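Local coordinates for protein acyl-coenzyme A oxidase 1 (Yarrowia lipolytica, PDB 5Y9D) that oxidises saturated acyl-CoA thioesters to trans-2-enoyl-CoAs with FAD as cofactor, passing the electrons to oxygen to give hydrogen peroxide in peroxisomal beta-oxidation, at residues N133-S142 with L303-G311; Y186-T197 with Q271-M282. All coordinates share one frame; numbering follows the deposited sequence.

Contact 1 and contact 2 differ in secondary structure, size and chemistry. Contact 1 sets helix 122-142 against the start of helix 306-334, its centre about 17 Å from that of the chain and close to bound FAD; half of its touching residues are buried and none exposed, and of its 371 Å² Ala307 and Asn133 contribute most. Contact 2, centred about 35 Å out, is nearer the surface, with several exposed residues. It buries 1012 Å² and joins beta-domain strands by main-chain hydrogen bonds, with apolar side chains on one face and salt bridges of Arg276 and Arg279 with Asp187 and Asp191. They share no helix or strand, but contact 2 is nested within the loop that contact 1 closes.

Contact 1. Residues N133-S142 with L303-G311; sequences NLFIGSIRGS and LTYGALIRG
A knob-into-hole contact between two helices places the Ala307 methyl in the hollow formed by Asn133, Leu134, Gly137 and Ser138. Ala307 CB lies 3.6 Å from Ser138 OG, and the CA atoms of Gly137 and Ala307 are 5.1 Å apart, a closeness that the missing side chain of Gly137 allows. Ser138 OG is itself turned back on its own helix: with chi1 at -53° it lies beside its backbone N and donates to Leu134 O over 2.7 Å, so that this carbonyl serves both Ser138 N and Ser138 OG. The short helical segments cross at 132° with their axes 8.7 Å apart. This crossing joins the N-terminal helical part of the acyl-CoA oxidase fold to the first helix after the beta domain, near the flavin: the Leu134 side chain is about 5 Å from FAD at the nearest atoms. Leu134 CD2 meets Leu308 CD2 at 4.1 Å, and Phe166 packs on both leucines. At the Asn133 end, the side chains of Asn133 and Arg310 slide past each other in opposite directions, with amide and guanidinium planes 35° apart. Arg310 NE gives Asn133 OD1 a weak, bent hydrogen bond of 3.1 Å, while Arg310 NH2 is bonded to Ser110 OG.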
loop_
_atom_site.group_PDB
_atom_site.type_symbol
_atom_site.label_atom_id
_atom_site.label_comp_id
_atom_site.label_asym_id
_atom_site.label_seq_id
_atom_site.Cartn_x
_atom_site.Cartn_y
_atom_site.Cartn_z
ATOM N N ASN A 133 -12.057 -10.044 -22.776
ATOM C CA ASN A 133 -10.574 -10.238 -22.845
ATOM C C ASN A 133 -10.193 -11.709 -22.604
ATOM O O ASN A 133 -9.708 -12.372 -23.499
ATOM C CB ASN A 133 -9.824 -9.274 -21.861
ATOM C CG ASN A 133 -8.317 -9.585 -21.695
ATOM O OD1 ASN A 133 -7.572 -9.668 -22.672
ATOM N ND2 ASN A 133 -7.856 -9.694 -20.434
ATOM N N LEU A 134 -10.446 -12.234 -21.410
ATOM C CA LEU A 134 -9.964 -13.565 -21.050
ATOM C C LEU A 134 -10.696 -14.705 -21.728
ATOM O O LEU A 134 -10.071 -15.575 -22.295
ATOM C CB LEU A 134 -10.018 -13.745 -19.548
ATOM C CG LEU A 134 -9.051 -12.814 -18.809
ATOM C CD1 LEU A 134 -9.163 -12.995 -17.306
ATOM C CD2 LEU A 134 -7.633 -13.079 -19.267
ATOM N N PHE A 135 -12.020 -14.681 -21.701
ATOM C CA PHE A 135 -12.777 -15.792 -22.212
ATOM C C PHE A 135 -12.730 -15.829 -23.734
ATOM O O PHE A 135 -12.452 -16.874 -24.331
ATOM C CB PHE A 135 -14.229 -15.780 -21.713
ATOM C CG PHE A 135 -15.087 -16.730 -22.439
ATOM C CD1 PHE A 135 -15.136 -18.044 -22.058
ATOM C CD2 PHE A 135 -15.746 -16.341 -23.584
ATOM C CE1 PHE A 135 -15.894 -18.954 -22.758
ATOM C CE2 PHE A 135 -16.502 -17.254 -24.309
ATOM C CZ PHE A 135 -16.581 -18.564 -23.882
ATOM N N ILE A 136 -13.005 -14.687 -24.348
ATOM C CA ILE A 136 -13.046 -14.586 -25.807
ATOM C C ILE A 136 -11.676 -14.781 -26.398
ATOM O O ILE A 136 -11.538 -15.466 -27.424
ATOM C CB ILE A 136 -13.640 -13.237 -26.242
ATOM C CG1 ILE A 136 -15.155 -13.294 -26.062
ATOM C CG2 ILE A 136 -13.261 -12.859 -27.682
ATOM C CD1 ILE A 136 -15.840 -14.300 -26.943
ATOM N N GLY A 137 -10.670 -14.205 -25.741
ATOM C CA GLY A 137 -9.287 -14.279 -26.228
ATOM C C GLY A 137 -8.797 -15.711 -26.256
ATOM O O GLY A 137 -8.036 -16.095 -27.149
ATOM N N SER A 138 -9.253 -16.498 -25.276
ATOM C CA SER A 138 -8.894 -17.895 -25.198
ATOM C C SER A 138 -9.566 -18.695 -26.300
ATOM O O SER A 138 -8.950 -19.583 -26.830
ATOM C CB SER A 138 -9.205 -18.506 -23.821
ATOM O OG SER A 138 -8.621 -17.748 -22.763
ATOM N N ILE A 139 -10.794 -18.383 -26.689
ATOM C CA ILE A 139 -11.412 -19.187 -27.744
ATOM C C ILE A 139 -10.827 -18.835 -29.094
ATOM O O ILE A 139 -10.734 -19.682 -29.961
ATOM C CB ILE A 139 -12.931 -19.001 -27.917
ATOM C CG1 ILE A 139 -13.703 -19.094 -26.636
ATOM C CG2 ILE A 139 -13.498 -20.084 -28.834
ATOM C CD1 ILE A 139 -15.013 -18.364 -26.810
ATOM N N ARG A 140 -10.476 -17.577 -29.290
ATOM C CA ARG A 140 -9.837 -17.187 -30.535
ATOM C C ARG A 140 -8.439 -17.798 -30.580
ATOM O O ARG A 140 -8.095 -18.462 -31.544
ATOM C CB ARG A 140 -9.772 -15.659 -30.688
ATOM C CG ARG A 140 -10.049 -15.193 -32.099
ATOM C CD ARG A 140 -9.510 -13.801 -32.380
ATOM N NE ARG A 140 -10.530 -12.764 -32.244
ATOM C CZ ARG A 140 -10.844 -12.144 -31.108
ATOM N NH1 ARG A 140 -10.226 -12.447 -29.956
ATOM N NH2 ARG A 140 -11.793 -11.207 -31.125
ATOM N N GLY A 141 -7.662 -17.600 -29.517
ATOM C CA GLY A 141 -6.258 -18.028 -29.478
ATOM C C GLY A 141 -5.996 -19.524 -29.383
ATOM O O GLY A 141 -4.961 -19.991 -29.821
ATOM N N SER A 142 -6.913 -20.278 -28.787
ATOM C CA SER A 142 -6.738 -21.723 -28.649
ATOM C C SER A 142 -7.769 -22.541 -29.397
ATOM O O SER A 142 -7.615 -23.754 -29.497
ATOM C CB SER A 142 -6.738 -22.134 -27.191
ATOM O OG SER A 142 -5.587 -21.633 -26.530
ATOM N N LEU A 303 0.924 -21.772 -25.684
ATOM C CA LEU A 303 -0.084 -20.838 -26.172
ATOM C C LEU A 303 -1.479 -21.241 -25.714
ATOM O O LEU A 303 -2.475 -20.857 -26.327
ATOM C CB LEU A 303 -0.022 -20.734 -27.706
ATOM C CG LEU A 303 1.344 -20.448 -28.368
ATOM C CD1 LEU A 303 1.140 -19.773 -29.715
ATOM C CD2 LEU A 303 2.283 -19.611 -27.511
ATOM N N THR A 304 -1.530 -22.024 -24.637
ATOM C CA THR A 304 -2.752 -22.217 -23.855
ATOM C C THR A 304 -3.025 -20.976 -22.989
ATOM O O THR A 304 -4.180 -20.686 -22.657
ATOM C CB THR A 304 -2.671 -23.493 -22.974
ATOM O OG1 THR A 304 -1.300 -23.819 -22.716
ATOM C CG2 THR A 304 -3.320 -24.682 -23.679
ATOM N N TYR A 305 -1.960 -20.239 -22.653
ATOM C CA TYR A 305 -2.042 -19.002 -21.861
ATOM C C TYR A 305 -1.846 -17.760 -22.734
ATOM O O TYR A 305 -1.355 -16.742 -22.263
ATOM C CB TYR A 305 -0.980 -19.021 -20.759
ATOM C CG TYR A 305 -0.761 -20.392 -20.157
ATOM C CD1 TYR A 305 -1.722 -20.972 -19.339
ATOM C CD2 TYR A 305 0.402 -21.108 -20.411
ATOM C CE1 TYR A 305 -1.535 -22.230 -18.788
ATOM C CE2 TYR A 305 0.603 -22.365 -19.861
ATOM C CZ TYR A 305 -0.371 -22.929 -19.054
ATOM O OH TYR A 305 -0.170 -24.183 -18.507
ATOM N N GLY A 306 -2.235 -17.843 -24.002
ATOM C CA GLY A 306 -2.073 -16.734 -24.935
ATOM C C GLY A 306 -2.839 -15.480 -24.551
ATOM O O GLY A 306 -2.356 -14.360 -24.762
ATOM N N ALA A 307 -4.029 -15.671 -23.981
ATOM C CA ALA A 307 -4.906 -14.561 -23.539
ATOM C C ALA A 307 -4.313 -13.748 -22.377
ATOM O O ALA A 307 -4.572 -12.541 -22.251
ATOM C CB ALA A 307 -6.290 -15.094 -23.156
ATOM N N LEU A 308 -3.509 -14.419 -21.548
ATOM C CA LEU A 308 -2.867 -13.780 -20.404
ATOM C C LEU A 308 -1.848 -12.729 -20.810
ATOM O O LEU A 308 -1.643 -11.761 -20.074
ATOM C CB LEU A 308 -2.212 -14.823 -19.500
ATOM C CG LEU A 308 -3.193 -15.810 -18.830
ATOM C CD1 LEU A 308 -2.466 -16.785 -17.897
ATOM C CD2 LEU A 308 -4.296 -15.062 -18.086
ATOM N N ILE A 309 -1.215 -12.917 -21.968
ATOM C CA ILE A 309 -0.200 -11.990 -22.423
ATOM C C ILE A 309 -0.917 -10.711 -22.789
ATOM O O ILE A 309 -0.457 -9.637 -22.427
ATOM C CB ILE A 309 0.633 -12.489 -23.628
ATOM C CG1 ILE A 309 1.257 -13.871 -23.368
ATOM C CG2 ILE A 309 1.786 -11.532 -23.933
ATOM C CD1 ILE A 309 1.709 -14.573 -24.651
ATOM N N ARG A 310 -2.060 -10.812 -23.467
ATOM C CA ARG A 310 -2.795 -9.594 -23.846
ATOM C C ARG A 310 -2.922 -8.638 -22.661
ATOM O O ARG A 310 -2.586 -7.466 -22.774
ATOM C CB ARG A 310 -4.199 -9.901 -24.386
ATOM C CG ARG A 310 -4.937 -8.678 -24.909
ATOM C CD ARG A 310 -6.240 -9.018 -25.611
ATOM N NE ARG A 310 -7.261 -8.007 -25.296
ATOM C CZ ARG A 310 -7.941 -7.257 -26.175
ATOM N NH1 ARG A 310 -7.772 -7.374 -27.499
ATOM N NH2 ARG A 310 -8.822 -6.371 -25.718
ATOM N N GLY A 311 -3.413 -9.143 -21.532
ATOM C CA GLY A 311 -3.740 -8.304 -20.406
ATOM C C GLY A 311 -2.555 -7.887 -19.565
ATOM O O GLY A 311 -2.674 -6.950 -18.775
#

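Contact 2. Residues Y186-T197 with Q271-M282; sequences YDQDSDQFIINT and QFTNVRIPRQNM
Phe193 and Ile195 turn to the same face of an antiparallel beta pairing as Val275 and Ile277, within the middle beta domain of the acyl-CoA dehydrogenase fold. Reciprocal N-H...O bonds define the hydrogen-bonded pairs Phe193-Ile277 and Ile195-Val275; Ile195 N to Val275 O is nearly straight at 178°. Ile195 runs alongside Phe272, its CG2 over the ring 4.0 Å from the centroid, a CH-pi contact. Phe193 presents its ring edge to Arg279 O, while Met282 SD approaches obliquely in a Met-aromatic contact, 3.7 Å from Phe193 CZ.

Ile194 and Arg276 share the other face, side by side, with Ile194 CD1 over the guanidinium. Arg276 NH1 bonds in the guanidinium plane to Gln192 OE1 and, in a salt bridge of 3.1 Å, to Asp187 OD2 on its anti side. Asp191 and Gln192 both face Asp187, a G1 bulge. With CG anti to the backbone N (chi1 -154°), the Asp191 carboxylate reaches Arg279, nearly coplanar with its guanidinium (16°); the syn lone pair of OD2 takes NH2 at 3.0 Å, a second salt bridge. Tyr186 OH donates to Asp191 OD1, and Arg279 NE to Val289 O. With an alanine here in place of Asp191, Arg279 NH2 is likely to lose its carboxylate partner and the Tyr186 hydroxyl its acceptor. Just past strand 192-196, Thr197 OG1 accepts from Phe272 N at 2.8 Å.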
loop_
_atom_site.group_PDB
_atom_site.type_symbol
_atom_site.label_atom_id
_atom_site.label_comp_id
_atom_site.label_asym_id
_atom_site.label_seq_id
_atom_site.Cartn_x
_atom_site.Cartn_y
_atom_site.Cartn_z
ATOM N N TYR A 186 -10.796 -38.355 -20.852
ATOM C CA TYR A 186 -11.479 -38.603 -22.122
ATOM C C TYR A 186 -12.267 -39.882 -22.060
ATOM O O TYR A 186 -11.816 -40.845 -21.486
ATOM C CB TYR A 186 -10.495 -38.696 -23.293
ATOM C CG TYR A 186 -11.220 -38.989 -24.590
ATOM C CD1 TYR A 186 -12.107 -38.064 -25.131
ATOM C CD2 TYR A 186 -11.074 -40.215 -25.244
ATOM C CE1 TYR A 186 -12.796 -38.331 -26.302
ATOM C CE2 TYR A 186 -11.764 -40.499 -26.415
ATOM C CZ TYR A 186 -12.619 -39.551 -26.937
ATOM O OH TYR A 186 -13.310 -39.810 -28.083
ATOM N N ASP A 187 -13.460 -39.870 -22.636
ATOM C CA ASP A 187 -14.303 -41.053 -22.645
ATOM C C ASP A 187 -14.725 -41.351 -24.070
ATOM O O ASP A 187 -15.508 -40.615 -24.661
ATOM C CB ASP A 187 -15.521 -40.871 -21.726
ATOM C CG ASP A 187 -16.411 -42.111 -21.674
ATOM O OD1 ASP A 187 -16.173 -43.054 -22.450
ATOM O OD2 ASP A 187 -17.363 -42.139 -20.867
ATOM N N GLN A 188 -14.216 -42.458 -24.594
ATOM C CA GLN A 188 -14.392 -42.823 -26.001
ATOM C C GLN A 188 -15.788 -43.352 -26.282
ATOM O O GLN A 188 -16.383 -42.985 -27.279
ATOM C CB GLN A 188 -13.345 -43.857 -26.378
ATOM C CG GLN A 188 -13.239 -44.169 -27.857
ATOM C CD GLN A 188 -12.020 -45.017 -28.144
ATOM O OE1 GLN A 188 -11.450 -45.626 -27.237
ATOM N NE2 GLN A 188 -11.606 -45.054 -29.393
ATOM N N ASP A 189 -16.317 -44.192 -25.390
ATOM C CA ASP A 189 -17.681 -44.711 -25.519
ATOM C C ASP A 189 -18.650 -43.613 -25.903
ATOM O O ASP A 189 -19.466 -43.817 -26.778
ATOM C CB ASP A 189 -18.144 -45.422 -24.235
ATOM C CG ASP A 189 -17.477 -46.819 -24.037
ATOM O OD1 ASP A 189 -16.270 -46.979 -24.333
ATOM O OD2 ASP A 189 -18.160 -47.767 -23.570
ATOM N N SER A 190 -18.525 -42.434 -25.281
ATOM C CA SER A 190 -19.448 -41.286 -25.497
ATOM C C SER A 190 -18.872 -40.098 -26.317
ATOM O O SER A 190 -19.619 -39.179 -26.681
ATOM C CB SER A 190 -19.982 -40.776 -24.141
ATOM O OG SER A 190 -18.935 -40.454 -23.232
ATOM N N ASP A 191 -17.571 -40.136 -26.615
ATOM C CA ASP A 191 -16.855 -39.020 -27.238
ATOM C C ASP A 191 -17.010 -37.705 -26.425
ATOM O O ASP A 191 -17.351 -36.636 -26.961
ATOM C CB ASP A 191 -17.250 -38.832 -28.715
ATOM C CG ASP A 191 -16.127 -38.165 -29.549
ATOM O OD1 ASP A 191 -14.968 -38.171 -29.103
ATOM O OD2 ASP A 191 -16.379 -37.622 -30.650
ATOM N N GLN A 192 -16.712 -37.827 -25.125
ATOM C CA GLN A 192 -16.834 -36.739 -24.154
ATOM C C GLN A 192 -15.603 -36.587 -23.270
ATOM O O GLN A 192 -14.803 -37.539 -23.121
ATOM C CB GLN A 192 -18.047 -36.992 -23.270
ATOM C CG GLN A 192 -19.317 -36.987 -24.082
ATOM C CD GLN A 192 -20.575 -37.068 -23.255
ATOM O OE1 GLN A 192 -20.643 -37.788 -22.274
ATOM N NE2 GLN A 192 -21.594 -36.339 -23.679
ATOM N N PHE A 193 -15.439 -35.388 -22.702
ATOM C CA PHE A 193 -14.572 -35.228 -21.539
ATOM C C PHE A 193 -15.394 -35.198 -20.255
ATOM O O PHE A 193 -16.496 -34.632 -20.175
ATOM C CB PHE A 193 -13.704 -33.977 -21.638
ATOM C CG PHE A 193 -12.656 -34.043 -22.732
ATOM C CD1 PHE A 193 -11.540 -34.846 -22.591
ATOM C CD2 PHE A 193 -12.792 -33.314 -23.872
ATOM C CE1 PHE A 193 -10.583 -34.899 -23.576
ATOM C CE2 PHE A 193 -11.844 -33.369 -24.870
ATOM C CZ PHE A 193 -10.736 -34.158 -24.730
ATOM N N ILE A 194 -14.823 -35.837 -19.252
ATOM C CA ILE A 194 -15.323 -35.827 -17.902
ATOM C C ILE A 194 -14.436 -34.867 -17.123
ATOM O O ILE A 194 -13.242 -35.129 -16.904
ATOM C CB ILE A 194 -15.271 -37.237 -17.303
ATOM C CG1 ILE A 194 -16.119 -38.181 -18.141
ATOM C CG2 ILE A 194 -15.765 -37.269 -15.863
ATOM C CD1 ILE A 194 -15.978 -39.629 -17.709
ATOM N N ILE A 195 -15.044 -33.757 -16.723
ATOM C CA ILE A 195 -14.380 -32.723 -15.971
ATOM C C ILE A 195 -14.677 -32.923 -14.510
ATOM O O ILE A 195 -15.840 -32.850 -14.104
ATOM C CB ILE A 195 -14.868 -31.313 -16.373
ATOM C CG1 ILE A 195 -14.587 -31.054 -17.844
ATOM C CG2 ILE A 195 -14.187 -30.248 -15.552
ATOM C CD1 ILE A 195 -13.131 -31.146 -18.232
ATOM N N ASN A 196 -13.618 -33.117 -13.725
ATOM C CA ASN A 196 -13.756 -33.436 -12.315
ATOM C C ASN A 196 -12.767 -32.698 -11.409
ATOM O O ASN A 196 -11.556 -32.613 -11.699
ATOM C CB ASN A 196 -13.655 -34.947 -12.080
ATOM C CG ASN A 196 -14.130 -35.351 -10.682
ATOM O OD1 ASN A 196 -15.323 -35.231 -10.320
ATOM N ND2 ASN A 196 -13.196 -35.810 -9.876
ATOM N N THR A 197 -13.307 -32.192 -10.296
ATOM C CA THR A 197 -12.527 -31.611 -9.233
ATOM C C THR A 197 -12.363 -32.695 -8.154
ATOM O O THR A 197 -13.298 -33.006 -7.441
ATOM C CB THR A 197 -13.268 -30.404 -8.649
ATOM O OG1 THR A 197 -13.693 -29.519 -9.702
ATOM C CG2 THR A 197 -12.400 -29.652 -7.704
ATOM N N GLN A 271 -16.807 -25.965 -8.460
ATOM C CA GLN A 271 -16.434 -27.372 -8.339
ATOM C C GLN A 271 -17.176 -28.148 -9.430
ATOM O O GLN A 271 -18.337 -27.881 -9.696
ATOM C CB GLN A 271 -16.802 -27.898 -6.971
ATOM C CG GLN A 271 -16.042 -27.191 -5.846
ATOM C CD GLN A 271 -16.558 -27.586 -4.502
ATOM O OE1 GLN A 271 -17.703 -27.981 -4.394
ATOM N NE2 GLN A 271 -15.731 -27.472 -3.459
ATOM N N PHE A 272 -16.464 -29.056 -10.091
ATOM C CA PHE A 272 -17.058 -29.974 -11.068
ATOM C C PHE A 272 -17.072 -31.425 -10.532
ATOM O O PHE A 272 -16.056 -31.914 -10.058
ATOM C CB PHE A 272 -16.255 -29.912 -12.369
ATOM C CG PHE A 272 -16.173 -28.540 -12.990
ATOM C CD1 PHE A 272 -17.253 -27.994 -13.667
ATOM C CD2 PHE A 272 -14.991 -27.819 -12.959
ATOM C CE1 PHE A 272 -17.173 -26.734 -14.282
ATOM C CE2 PHE A 272 -14.896 -26.574 -13.568
ATOM C CZ PHE A 272 -15.990 -26.026 -14.242
ATOM N N THR A 273 -18.230 -32.080 -10.598
ATOM C CA THR A 273 -18.370 -33.509 -10.284
ATOM C C THR A 273 -18.918 -34.293 -11.494
ATOM O O THR A 273 -20.118 -34.247 -11.745
ATOM C CB THR A 273 -19.322 -33.782 -9.093
ATOM O OG1 THR A 273 -18.794 -33.234 -7.892
ATOM C CG2 THR A 273 -19.426 -35.278 -8.853
ATOM N N ASN A 274 -18.034 -35.014 -12.197
ATOM C CA ASN A 274 -18.344 -35.810 -13.437
ATOM C C ASN A 274 -19.232 -35.062 -14.371
ATOM O O ASN A 274 -20.346 -35.496 -14.683
ATOM C CB ASN A 274 -18.931 -37.217 -13.154
ATOM C CG ASN A 274 -17.899 -38.178 -12.566
ATOM O OD1 ASN A 274 -17.566 -39.188 -13.189
ATOM N ND2 ASN A 274 -17.382 -37.866 -11.341
ATOM N N VAL A 275 -18.749 -33.892 -14.758
ATOM C CA VAL A 275 -19.430 -33.072 -15.741
ATOM C C VAL A 275 -18.976 -33.422 -17.151
ATOM O O VAL A 275 -17.790 -33.380 -17.460
ATOM C CB VAL A 275 -19.208 -31.586 -15.471
ATOM C CG1 VAL A 275 -19.776 -30.761 -16.607
ATOM C CG2 VAL A 275 -19.878 -31.216 -14.173
ATOM N N ARG A 276 -19.944 -33.731 -18.003
ATOM C CA ARG A 276 -19.673 -34.258 -19.322
ATOM C C ARG A 276 -19.782 -33.139 -20.293
ATOM O O ARG A 276 -20.769 -32.396 -20.290
ATOM C CB ARG A 276 -20.628 -35.399 -19.647
ATOM C CG ARG A 276 -20.452 -36.550 -18.666
ATOM C CD ARG A 276 -21.150 -37.828 -19.098
ATOM N NE ARG A 276 -20.580 -38.988 -18.382
ATOM C CZ ARG A 276 -19.690 -39.863 -18.876
ATOM N NH1 ARG A 276 -19.240 -39.780 -20.132
ATOM N NH2 ARG A 276 -19.255 -40.843 -18.105
ATOM N N ILE A 277 -18.715 -32.972 -21.063
ATOM C CA ILE A 277 -18.732 -32.090 -22.207
ATOM C C ILE A 277 -18.368 -32.885 -23.484
ATOM O O ILE A 277 -17.634 -33.856 -23.425
ATOM C CB ILE A 277 -17.794 -30.866 -22.017
ATOM C CG1 ILE A 277 -16.359 -31.298 -21.794
ATOM C CG2 ILE A 277 -18.258 -30.006 -20.848
ATOM C CD1 ILE A 277 -15.397 -30.139 -21.697
ATOM N N PRO A 278 -18.880 -32.472 -24.636
ATOM C CA PRO A 278 -18.357 -33.142 -25.822
ATOM C C PRO A 278 -16.876 -32.884 -26.032
ATOM O O PRO A 278 -16.314 -31.949 -25.477
ATOM C CB PRO A 278 -19.173 -32.543 -26.976
ATOM C CG PRO A 278 -19.880 -31.353 -26.408
ATOM C CD PRO A 278 -19.994 -31.559 -24.932
ATOM N N ARG A 279 -16.260 -33.729 -26.850
ATOM C CA ARG A 279 -14.813 -33.667 -27.119
ATOM C C ARG A 279 -14.441 -32.383 -27.879
ATOM O O ARG A 279 -13.360 -31.834 -27.681
ATOM C CB ARG A 279 -14.397 -34.936 -27.886
ATOM C CG ARG A 279 -13.005 -34.960 -28.499
ATOM C CD ARG A 279 -12.875 -36.144 -29.460
ATOM N NE ARG A 279 -12.320 -35.697 -30.725
ATOM C CZ ARG A 279 -12.979 -35.616 -31.874
ATOM N NH1 ARG A 279 -12.334 -35.163 -32.943
ATOM N NH2 ARG A 279 -14.251 -35.999 -31.983
ATOM N N GLN A 280 -15.366 -31.895 -28.710
ATOM C CA GLN A 280 -15.160 -30.677 -29.507
ATOM C C GLN A 280 -15.125 -29.362 -28.702
ATOM O O GLN A 280 -14.886 -28.310 -29.258
ATOM C CB GLN A 280 -16.249 -30.571 -30.574
ATOM C CG GLN A 280 -16.183 -31.631 -31.663
ATOM C CD GLN A 280 -16.978 -32.901 -31.345
ATOM O OE1 GLN A 280 -17.267 -33.226 -30.186
ATOM N NE2 GLN A 280 -17.324 -33.635 -32.392
ATOM N N ASN A 281 -15.369 -29.441 -27.402
ATOM C CA ASN A 281 -15.322 -28.294 -26.514
ATOM C C ASN A 281 -13.914 -27.995 -26.099
ATOM O O ASN A 281 -13.607 -26.893 -25.669
ATOM C CB ASN A 281 -16.165 -28.555 -25.247
ATOM C CG ASN A 281 -17.640 -28.277 -25.465
ATOM O OD1 ASN A 281 -18.327 -27.882 -24.551
ATOM N ND2 ASN A 281 -18.117 -28.432 -26.695
ATOM N N MET A 282 -13.062 -28.997 -26.169
ATOM C CA MET A 282 -11.653 -28.787 -25.927
ATOM C C MET A 282 -11.208 -27.961 -27.090
ATOM O O MET A 282 -11.637 -28.191 -28.206
ATOM C CB MET A 282 -10.907 -30.111 -25.901
ATOM C CG MET A 282 -9.511 -30.013 -26.415
ATOM S SD MET A 282 -8.547 -31.447 -25.943
ATOM C CE MET A 282 -6.873 -30.873 -26.218
#